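Local coordinates for SmhB (Serratia marcescens, PDB 6ZZ5), which is a component of Smh, a tripartite alpha-pore-forming toxin, and probably acts with its partner components in making pores in target membranes, at residues S110-A121 and N282-E293; S208-I216 and S252-G263. All coordinates share one frame; numbering follows the deposited sequence.

Contact 1. Residues S110-A121 and N282-E293; sequences SDKAKEYQEVSA and NNAWDSLTSELE. With EDO (1,2-ethanediol), chain J; EDO (1,2-ethanediol), chain I.
Gln117 of helix 99-151 reaches across to helix 252-300 as a knob in a hole made by Asn282, Trp285, Asp286 and Thr289. Gln117 CB lies 3.7 Å from Trp285 CB. CG, packed beside the same Trp285 CB, stands anti to the backbone N (chi1 -179°) and the chain runs on extended, which carries the amide past Trp285 to Asp286 and Thr289. There Gln117 CD rests 3.7 Å from Asp286 CA, and the amide oxygen and nitrogen go to different partners. Gln117 OE1 accepts a hydrogen bond from Thr289 OG1 at 2.6 Å, the hydroxyl tilted 16° from the carbonyl plane. Gln117 NE2 donates to Asp286 OD1 at 2.9 Å, reaching it on the anti side with the carboxylate turned 81° against the amide, so both ends of the amide are held. These segments pack antiparallel, their axes 8.8 Å apart, within the long helical bundle of an HBL-family toxin. Trp285 returns the interlock, its indole seated among Ala113, Tyr116, Gln117 and Ser120. Tyr116 CB sits over the indole face in a CH-pi contact, 3.6 Å from the centroid of the six-membered ring. Helix 44-92 takes the polar ends of both aromatics: Asn75 accepts from Trp285 NE1, and Tyr116 OH is hydrogen-bonded to Asp81. On the Ser110 side of Gln117, Ala113 CB packs tightly, 3.4 Å from Thr289 CG2.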
loop_
_atom_site.group_PDB
_atom_site.type_symbol
_atom_site.label_atom_id
_atom_site.label_comp_id
_atom_site.label_asym_id
_atom_site.label_seq_id
_atom_site.Cartn_x
_atom_site.Cartn_y
_atom_site.Cartn_z
ATOM N N SER A 110 11.893 -24.094 12.542
ATOM C CA SER A 110 12.722 -23.508 11.451
ATOM C C SER A 110 12.076 -23.851 10.091
ATOM O O SER A 110 11.959 -22.930 9.275
ATOM C CB SER A 110 14.160 -23.956 11.516
ATOM O OG SER A 110 14.244 -25.292 11.118
ATOM N N ASP A 111 11.586 -25.089 9.903
ATOM C CA ASP A 111 10.933 -25.530 8.644
ATOM C C ASP A 111 9.655 -24.695 8.451
ATOM O O ASP A 111 9.430 -24.198 7.352
ATOM C CB ASP A 111 10.613 -27.032 8.602
ATOM C CG ASP A 111 11.818 -27.950 8.547
ATOM O OD1 ASP A 111 12.932 -27.472 8.217
ATOM O OD2 ASP A 111 11.633 -29.135 8.875
ATOM N N LYS A 112 8.867 -24.475 9.492
ATOM C CA LYS A 112 7.622 -23.675 9.351
ATOM C C LYS A 112 8.002 -22.205 9.031
ATOM O O LYS A 112 7.419 -21.609 8.096
ATOM C CB LYS A 112 6.747 -23.894 10.585
ATOM C CG LYS A 112 5.400 -23.175 10.549
ATOM C CD LYS A 112 4.499 -23.707 9.410
ATOM C CE LYS A 112 4.538 -25.209 9.221
ATOM N NZ LYS A 112 3.186 -25.792 9.108
ATOM N N ALA A 113 8.935 -21.610 9.746
ATOM C CA ALA A 113 9.416 -20.243 9.477
ATOM C C ALA A 113 9.907 -20.162 8.023
ATOM O O ALA A 113 9.660 -19.143 7.372
ATOM C CB ALA A 113 10.502 -19.808 10.436
ATOM N N LYS A 114 10.673 -21.136 7.559
ATOM C CA LYS A 114 11.194 -21.146 6.166
ATOM C C LYS A 114 10.044 -21.176 5.150
ATOM O O LYS A 114 10.181 -20.565 4.076
ATOM C CB LYS A 114 12.085 -22.352 5.912
ATOM C CG LYS A 114 13.492 -22.199 6.450
ATOM C CD LYS A 114 14.387 -23.372 6.122
ATOM C CE LYS A 114 14.568 -24.292 7.311
ATOM N NZ LYS A 114 15.312 -25.515 6.937
ATOM N N GLU A 115 8.965 -21.891 5.442
ATOM C CA GLU A 115 7.797 -21.947 4.547
ATOM C C GLU A 115 7.178 -20.539 4.528
ATOM O O GLU A 115 6.799 -20.061 3.456
ATOM C CB GLU A 115 6.891 -23.078 5.020
ATOM C CG GLU A 115 5.548 -23.153 4.375
ATOM C CD GLU A 115 4.586 -24.122 5.099
ATOM O OE1 GLU A 115 5.014 -25.242 5.528
ATOM O OE2 GLU A 115 3.398 -23.755 5.268
ATOM N N TYR A 116 7.076 -19.866 5.667
ATOM C CA TYR A 116 6.464 -18.509 5.730
ATOM C C TYR A 116 7.385 -17.508 5.020
ATOM O O TYR A 116 6.900 -16.598 4.352
ATOM C CB TYR A 116 6.141 -18.105 7.166
ATOM C CG TYR A 116 5.063 -18.931 7.831
ATOM C CD1 TYR A 116 4.097 -19.567 7.076
ATOM C CD2 TYR A 116 4.994 -19.063 9.210
ATOM C CE1 TYR A 116 3.081 -20.317 7.653
ATOM C CE2 TYR A 116 3.971 -19.815 9.812
ATOM C CZ TYR A 116 2.991 -20.400 9.030
ATOM O OH TYR A 116 2.002 -21.180 9.567
ATOM N N GLN A 117 8.680 -17.676 5.166
ATOM C CA GLN A 117 9.680 -16.851 4.466
ATOM C C GLN A 117 9.484 -16.996 2.956
ATOM O O GLN A 117 9.492 -15.961 2.277
ATOM C CB GLN A 117 11.100 -17.250 4.856
ATOM C CG GLN A 117 12.122 -16.390 4.145
ATOM C CD GLN A 117 13.518 -16.696 4.610
ATOM O OE1 GLN A 117 13.732 -17.301 5.670
ATOM N NE2 GLN A 117 14.473 -16.230 3.831
ATOM N N GLU A 118 9.331 -18.220 2.466
ATOM C CA GLU A 118 9.142 -18.490 1.016
ATOM C C GLU A 118 7.839 -17.849 0.552
ATOM O O GLU A 118 7.823 -17.348 -0.579
ATOM C CB GLU A 118 9.185 -19.978 0.677
ATOM C CG GLU A 118 9.221 -20.256 -0.819
ATOM C CD GLU A 118 10.307 -19.566 -1.645
ATOM O OE1 GLU A 118 11.331 -19.075 -1.082
ATOM O OE2 GLU A 118 10.101 -19.500 -2.855
ATOM N N VAL A 119 6.779 -17.860 1.366
ATOM C CA VAL A 119 5.544 -17.125 1.012
ATOM C C VAL A 119 5.893 -15.622 0.842
ATOM O O VAL A 119 5.438 -15.019 -0.128
ATOM C CB VAL A 119 4.415 -17.332 2.029
ATOM C CG1 VAL A 119 3.283 -16.371 1.727
ATOM C CG2 VAL A 119 3.984 -18.800 2.032
ATOM N N SER A 120 6.659 -15.042 1.766
ATOM C CA SER A 120 6.983 -13.605 1.749
ATOM C C SER A 120 7.802 -13.313 0.481
ATOM O O SER A 120 7.661 -12.236 -0.099
ATOM C CB SER A 120 7.639 -13.158 3.022
ATOM O OG SER A 120 9.038 -13.488 3.011
ATOM N N ALA A 121 8.674 -14.229 0.104
ATOM C CA ALA A 121 9.547 -14.133 -1.075
ATOM C C ALA A 121 8.697 -14.222 -2.358
ATOM O O ALA A 121 8.955 -13.441 -3.286
ATOM C CB ALA A 121 10.596 -15.203 -1.045
ATOM N N ASN A 282 10.307 -9.824 3.857
ATOM C CA ASN A 282 11.119 -11.029 3.510
ATOM C C ASN A 282 12.429 -11.008 4.293
ATOM O O ASN A 282 12.843 -12.056 4.767
ATOM C CB ASN A 282 11.386 -11.073 1.999
ATOM C CG ASN A 282 11.952 -12.356 1.467
ATOM O OD1 ASN A 282 12.341 -13.276 2.204
ATOM N ND2 ASN A 282 12.000 -12.437 0.156
ATOM N N ASN A 283 13.094 -9.852 4.394
ATOM C CA ASN A 283 14.364 -9.740 5.137
ATOM C C ASN A 283 14.138 -10.064 6.627
ATOM O O ASN A 283 15.019 -10.687 7.265
ATOM C CB ASN A 283 14.967 -8.346 5.010
ATOM C CG ASN A 283 15.525 -8.076 3.629
ATOM O OD1 ASN A 283 15.735 -8.997 2.859
ATOM N ND2 ASN A 283 15.740 -6.809 3.349
ATOM N N ALA A 284 12.982 -9.716 7.170
ATOM C CA ALA A 284 12.659 -9.987 8.592
ATOM C C ALA A 284 12.439 -11.498 8.777
ATOM O O ALA A 284 13.050 -12.074 9.706
ATOM C CB ALA A 284 11.504 -9.131 9.038
ATOM N N TRP A 285 11.716 -12.165 7.883
ATOM C CA TRP A 285 11.607 -13.640 7.955
ATOM C C TRP A 285 12.999 -14.263 7.846
ATOM O O TRP A 285 13.248 -15.233 8.544
ATOM C CB TRP A 285 10.690 -14.171 6.859
ATOM C CG TRP A 285 9.240 -13.976 7.115
ATOM C CD1 TRP A 285 8.366 -13.166 6.433
ATOM C CD2 TRP A 285 8.444 -14.714 8.059
ATOM N NE1 TRP A 285 7.098 -13.317 6.915
ATOM C CE2 TRP A 285 7.105 -14.255 7.913
ATOM C CE3 TRP A 285 8.740 -15.661 9.042
ATOM C CZ2 TRP A 285 6.050 -14.757 8.663
ATOM C CZ3 TRP A 285 7.689 -16.176 9.771
ATOM C CH2 TRP A 285 6.378 -15.681 9.621
ATOM N N ASP A 286 13.869 -13.742 6.959
ATOM C CA ASP A 286 15.228 -14.308 6.794
ATOM C C ASP A 286 15.972 -14.263 8.146
ATOM O O ASP A 286 16.680 -15.240 8.472
ATOM C CB ASP A 286 16.031 -13.592 5.706
ATOM C CG ASP A 286 17.271 -14.394 5.355
ATOM O OD1 ASP A 286 17.109 -15.552 4.934
ATOM O OD2 ASP A 286 18.371 -13.869 5.552
ATOM N N SER A 287 15.850 -13.160 8.881
ATOM C CA SER A 287 16.593 -12.988 10.157
ATOM C C SER A 287 16.052 -14.006 11.163
ATOM O O SER A 287 16.853 -14.560 11.905
ATOM C CB SER A 287 16.577 -11.595 10.685
ATOM O OG SER A 287 15.294 -11.252 11.192
ATOM N N LEU A 288 14.744 -14.249 11.167
ATOM C CA LEU A 288 14.105 -15.210 12.079
ATOM C C LEU A 288 14.552 -16.631 11.696
ATOM O O LEU A 288 15.008 -17.348 12.589
ATOM C CB LEU A 288 12.580 -15.053 12.052
ATOM C CG LEU A 288 11.807 -16.075 12.876
ATOM C CD1 LEU A 288 12.146 -15.837 14.365
ATOM C CD2 LEU A 288 10.319 -15.979 12.609
ATOM N N THR A 289 14.441 -17.049 10.440
ATOM C CA THR A 289 14.827 -18.434 10.036
ATOM C C THR A 289 16.321 -18.676 10.296
ATOM O O THR A 289 16.674 -19.758 10.796
ATOM C CB THR A 289 14.426 -18.732 8.594
ATOM O OG1 THR A 289 15.064 -17.738 7.813
ATOM C CG2 THR A 289 12.944 -18.636 8.389
ATOM N N SER A 290 17.154 -17.695 9.999
ATOM C CA SER A 290 18.614 -17.758 10.258
ATOM C C SER A 290 18.866 -17.990 11.746
ATOM O O SER A 290 19.725 -18.856 12.085
ATOM C CB SER A 290 19.312 -16.520 9.807
ATOM O OG SER A 290 19.435 -16.520 8.409
ATOM N N GLU A 291 18.157 -17.249 12.600
ATOM C CA GLU A 291 18.321 -17.444 14.051
ATOM C C GLU A 291 17.925 -18.887 14.408
ATOM O O GLU A 291 18.693 -19.565 15.173
ATOM C CB GLU A 291 17.563 -16.421 14.883
ATOM C CG GLU A 291 17.892 -16.588 16.358
ATOM C CD GLU A 291 17.292 -15.652 17.405
ATOM O OE1 GLU A 291 16.903 -14.496 17.076
ATOM O OE2 GLU A 291 17.238 -16.082 18.589
ATOM N N LEU A 292 16.768 -19.347 13.973
ATOM C CA LEU A 292 16.260 -20.666 14.416
ATOM C C LEU A 292 17.193 -21.761 13.912
ATOM O O LEU A 292 17.407 -22.756 14.654
ATOM C CB LEU A 292 14.843 -20.867 13.871
ATOM C CG LEU A 292 13.807 -19.949 14.495
ATOM C CD1 LEU A 292 12.513 -20.085 13.706
ATOM C CD2 LEU A 292 13.578 -20.369 15.953
ATOM N N GLU A 293 17.687 -21.642 12.671
ATOM C CA GLU A 293 18.646 -22.615 12.099
ATOM C C GLU A 293 19.942 -22.597 12.915
ATOM O O GLU A 293 20.465 -23.672 13.179
ATOM C CB GLU A 293 18.930 -22.340 10.619
ATOM C CG GLU A 293 17.756 -22.751 9.739
ATOM C CD GLU A 293 17.730 -22.212 8.313
ATOM O OE1 GLU A 293 18.711 -21.586 7.918
ATOM O OE2 GLU A 293 16.691 -22.412 7.614
HETATM C C1 EDO J . 17.033 -12.174 20.873
HETATM O O1 EDO J . 15.945 -11.279 20.693
HETATM C C2 EDO J . 17.302 -12.911 19.629
HETATM O O2 EDO J . 16.096 -13.173 18.928
HETATM C C1 EDO I . 13.784 -16.879 19.562
HETATM O O1 EDO I . 14.510 -15.718 19.929
HETATM C C2 EDO I . 13.323 -16.813 18.161
HETATM O O2 EDO I . 12.440 -15.727 17.950
#

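Contact 2. Residues S208-I216 and S252-G263; sequences STPVVMGGI and SEVLVASQIGSG
Val211 lays both methyl groups over helix 252-300, Val211 CG1 3.7 Å from Gln259 CB and Val211 CG2 4.0 Å from Val256 CG1. It belongs to the loop between strands 191-196 and 216-221, which runs along the first turns of this helix and ends in a type II beta turn, Val212 to Gly215, leading into strand 216-221. Through this loop the small sheet is packed against helix 252-300. Near the start of the helix, Val256 CG2 fits under the loop backbone, 3.5 Å from Thr209 O. At the turn, Met213 packs on the helix: Met213 CG lies 3.8 Å from Gly263 CA, where the glycine leaves room for it. The Met213 chain is extended as far as SD and then bends (chi3 -39°), bringing Met213 CE to 3.7 Å from Ile260 CG2. Ile260 also offers CG1 to Val211 CG1, so one isoleucine packs against both Val211 and Met213. Gln32 holds the loop through Val212 N, Met213 N and Pro210 O, while Tyr25 OH of helix 4-30 is hydrogen-bonded to Gly263 O. No direct hydrogen bond links the two segments; water does so instead. One water accepts from Val211 N and gives a weak bond to Gln259 OE1. A second water donates to two backbone carbonyls, at 2.6 Å to Met213 O and 2.9 Å to Gln259 O.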
loop_
_atom_site.group_PDB
_atom_site.type_symbol
_atom_site.label_atom_id
_atom_site.label_comp_id
_atom_site.label_asym_id
_atom_site.label_seq_id
_atom_site.Cartn_x
_atom_site.Cartn_y
_atom_site.Cartn_z
ATOM N N SER A 208 -14.775 17.775 -20.759
ATOM C CA SER A 208 -13.633 17.325 -19.905
ATOM C C SER A 208 -14.086 16.217 -18.921
ATOM O O SER A 208 -14.846 16.500 -17.995
ATOM C CB SER A 208 -13.038 18.526 -19.200
ATOM O OG SER A 208 -11.654 18.342 -18.976
ATOM N N THR A 209 -13.597 14.986 -19.071
ATOM C CA THR A 209 -13.891 13.831 -18.168
ATOM C C THR A 209 -13.251 14.055 -16.799
ATOM O O THR A 209 -12.073 14.392 -16.747
ATOM C CB THR A 209 -13.344 12.548 -18.805
ATOM O OG1 THR A 209 -14.053 12.382 -20.032
ATOM C CG2 THR A 209 -13.503 11.310 -17.943
ATOM N N PRO A 210 -13.938 13.818 -15.671
ATOM C CA PRO A 210 -13.318 13.976 -14.361
ATOM C C PRO A 210 -12.337 12.814 -14.178
ATOM O O PRO A 210 -12.678 11.715 -14.603
ATOM C CB PRO A 210 -14.441 13.780 -13.342
ATOM C CG PRO A 210 -15.496 12.957 -14.097
ATOM C CD PRO A 210 -15.342 13.365 -15.550
ATOM N N VAL A 211 -11.208 13.085 -13.544
ATOM C CA VAL A 211 -10.175 12.051 -13.310
ATOM C C VAL A 211 -10.080 11.804 -11.814
ATOM O O VAL A 211 -9.656 12.696 -11.076
ATOM C CB VAL A 211 -8.838 12.427 -13.974
ATOM C CG1 VAL A 211 -7.749 11.425 -13.682
ATOM C CG2 VAL A 211 -9.030 12.566 -15.476
ATOM N N VAL A 212 -10.475 10.606 -11.409
ATOM C CA VAL A 212 -10.429 10.171 -9.992
ATOM C C VAL A 212 -9.196 9.285 -9.791
ATOM O O VAL A 212 -8.953 8.866 -8.706
ATOM C CB VAL A 212 -11.735 9.457 -9.584
ATOM C CG1 VAL A 212 -12.954 10.320 -9.814
ATOM C CG2 VAL A 212 -11.948 8.155 -10.331
ATOM N N MET A 213 -8.474 8.944 -10.833
ATOM C CA MET A 213 -7.278 8.092 -10.759
ATOM C C MET A 213 -6.209 8.798 -9.914
ATOM O O MET A 213 -5.828 9.912 -10.253
ATOM C CB MET A 213 -6.716 7.853 -12.150
ATOM C CG MET A 213 -5.885 6.628 -12.222
ATOM S SD MET A 213 -5.359 6.253 -13.937
ATOM C CE MET A 213 -6.856 6.709 -14.741
ATOM N N GLY A 214 -5.881 8.210 -8.793
ATOM C CA GLY A 214 -5.035 8.762 -7.717
ATOM C C GLY A 214 -5.736 9.854 -6.922
ATOM O O GLY A 214 -5.082 10.487 -6.098
ATOM N N GLY A 215 -7.053 9.992 -7.059
ATOM C CA GLY A 215 -7.822 10.970 -6.263
ATOM C C GLY A 215 -8.375 10.309 -5.034
ATOM O O GLY A 215 -9.533 9.887 -5.083
ATOM N N ILE A 216 -7.536 10.140 -4.018
ATOM C CA ILE A 216 -7.868 9.353 -2.804
ATOM C C ILE A 216 -7.702 10.186 -1.550
ATOM O O ILE A 216 -6.782 11.016 -1.456
ATOM C CB ILE A 216 -7.052 8.051 -2.712
ATOM C CG1 ILE A 216 -5.546 8.280 -2.606
ATOM C CG2 ILE A 216 -7.405 7.169 -3.894
ATOM C CD1 ILE A 216 -4.790 7.068 -2.196
ATOM N N SER A 252 -8.130 21.255 -22.757
ATOM C CA SER A 252 -8.942 20.463 -21.814
ATOM C C SER A 252 -8.661 18.957 -21.952
ATOM O O SER A 252 -8.635 18.248 -20.927
ATOM C CB SER A 252 -10.375 20.769 -22.041
ATOM O OG SER A 252 -10.709 21.937 -21.325
ATOM N N GLU A 253 -8.515 18.461 -23.179
ATOM C CA GLU A 253 -8.355 17.008 -23.426
ATOM C C GLU A 253 -6.930 16.624 -23.008
ATOM O O GLU A 253 -6.722 15.535 -22.485
ATOM C CB GLU A 253 -8.665 16.697 -24.893
ATOM C CG GLU A 253 -10.136 16.797 -25.222
ATOM C CD GLU A 253 -10.735 18.186 -25.167
ATOM O OE1 GLU A 253 -10.194 19.086 -25.883
ATOM O OE2 GLU A 253 -11.727 18.366 -24.393
ATOM N N VAL A 254 -5.965 17.510 -23.231
ATOM C CA VAL A 254 -4.582 17.290 -22.782
ATOM C C VAL A 254 -4.600 17.168 -21.259
ATOM O O VAL A 254 -3.860 16.340 -20.760
ATOM C CB VAL A 254 -3.641 18.400 -23.253
ATOM C CG1 VAL A 254 -2.294 18.283 -22.554
ATOM C CG2 VAL A 254 -3.482 18.362 -24.764
ATOM N N LEU A 255 -5.278 18.074 -20.571
ATOM C CA LEU A 255 -5.339 18.095 -19.086
ATOM C C LEU A 255 -5.822 16.725 -18.601
ATOM O O LEU A 255 -5.243 16.184 -17.672
ATOM C CB LEU A 255 -6.312 19.189 -18.627
ATOM C CG LEU A 255 -5.884 20.181 -17.548
ATOM C CD1 LEU A 255 -4.395 20.468 -17.592
ATOM C CD2 LEU A 255 -6.647 21.516 -17.709
ATOM N N VAL A 256 -6.935 16.251 -19.137
ATOM C CA VAL A 256 -7.481 14.916 -18.803
ATOM C C VAL A 256 -6.406 13.852 -19.074
ATOM O O VAL A 256 -6.164 13.012 -18.184
ATOM C CB VAL A 256 -8.787 14.674 -19.563
ATOM C CG1 VAL A 256 -9.242 13.246 -19.433
ATOM C CG2 VAL A 256 -9.868 15.655 -19.101
ATOM N N ALA A 257 -5.765 13.857 -20.241
ATOM C CA ALA A 257 -4.753 12.836 -20.597
ATOM C C ALA A 257 -3.618 12.896 -19.565
ATOM O O ALA A 257 -3.126 11.811 -19.141
ATOM C CB ALA A 257 -4.230 13.062 -21.979
ATOM N N SER A 258 -3.217 14.107 -19.189
ATOM C CA SER A 258 -2.080 14.369 -18.264
ATOM C C SER A 258 -2.453 13.804 -16.883
ATOM O O SER A 258 -1.588 13.195 -16.220
ATOM C CB SER A 258 -1.808 15.850 -18.132
ATOM O OG SER A 258 -0.779 16.101 -17.178
ATOM N N GLN A 259 -3.688 14.057 -16.463
ATOM C CA GLN A 259 -4.179 13.615 -15.140
ATOM C C GLN A 259 -4.197 12.078 -15.108
ATOM O O GLN A 259 -3.743 11.495 -14.123
ATOM C CB GLN A 259 -5.540 14.225 -14.837
ATOM C CG GLN A 259 -5.468 15.702 -14.507
ATOM C CD GLN A 259 -6.809 16.390 -14.487
ATOM O OE1 GLN A 259 -7.824 15.771 -14.791
ATOM N NE2 GLN A 259 -6.833 17.669 -14.153
ATOM N N ILE A 260 -4.617 11.425 -16.174
ATOM C CA ILE A 260 -4.577 9.951 -16.220
ATOM C C ILE A 260 -3.127 9.495 -16.145
ATOM O O ILE A 260 -2.887 8.521 -15.430
ATOM C CB ILE A 260 -5.346 9.428 -17.440
ATOM C CG1 ILE A 260 -6.848 9.597 -17.176
ATOM C CG2 ILE A 260 -5.015 7.986 -17.714
ATOM C CD1 ILE A 260 -7.651 9.586 -18.399
ATOM N N GLY A 261 -2.216 10.169 -16.864
ATOM C CA GLY A 261 -0.779 9.860 -16.833
ATOM C C GLY A 261 -0.210 9.956 -15.414
ATOM O O GLY A 261 0.540 9.052 -15.004
ATOM N N SER A 262 -0.550 10.992 -14.674
ATOM C CA SER A 262 -0.084 11.185 -13.278
ATOM C C SER A 262 -0.666 10.051 -12.441
ATOM O O SER A 262 0.067 9.560 -11.626
ATOM C CB SER A 262 -0.465 12.518 -12.699
ATOM O OG SER A 262 0.092 13.565 -13.470
ATOM N N GLY A 263 -1.911 9.634 -12.728
ATOM C CA GLY A 263 -2.553 8.517 -12.016
ATOM C C GLY A 263 -1.842 7.203 -12.299
ATOM O O GLY A 263 -1.725 6.388 -11.389
HETATM O O HOH W 1 -10.489 15.913 -12.826
HETATM O O HOH W 2 -4.539 11.914 -11.375
#

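Overall arrangement
From the N terminus the chain runs through helices 4-30 and 44-92 before helix 99-151 supplies 110-121, the first half of contact 1. It then passes helix 156-184 and strand 191-196 to the loop 208-216. Strands 216-221 and 227-228 and helix 230-245 follow, and the start of helix 252-300 closes the shorter loop at contact 2. Further along that same helix, 282-293 closes the longer loop, so contact 2 is nested inside contact 1. Their centres lie 42 Å apart, on opposite sides of the chain's centre. Helix 252-300 thus carries the loop between two strands near its start and, farther along, packs antiparallel on helix 99-151.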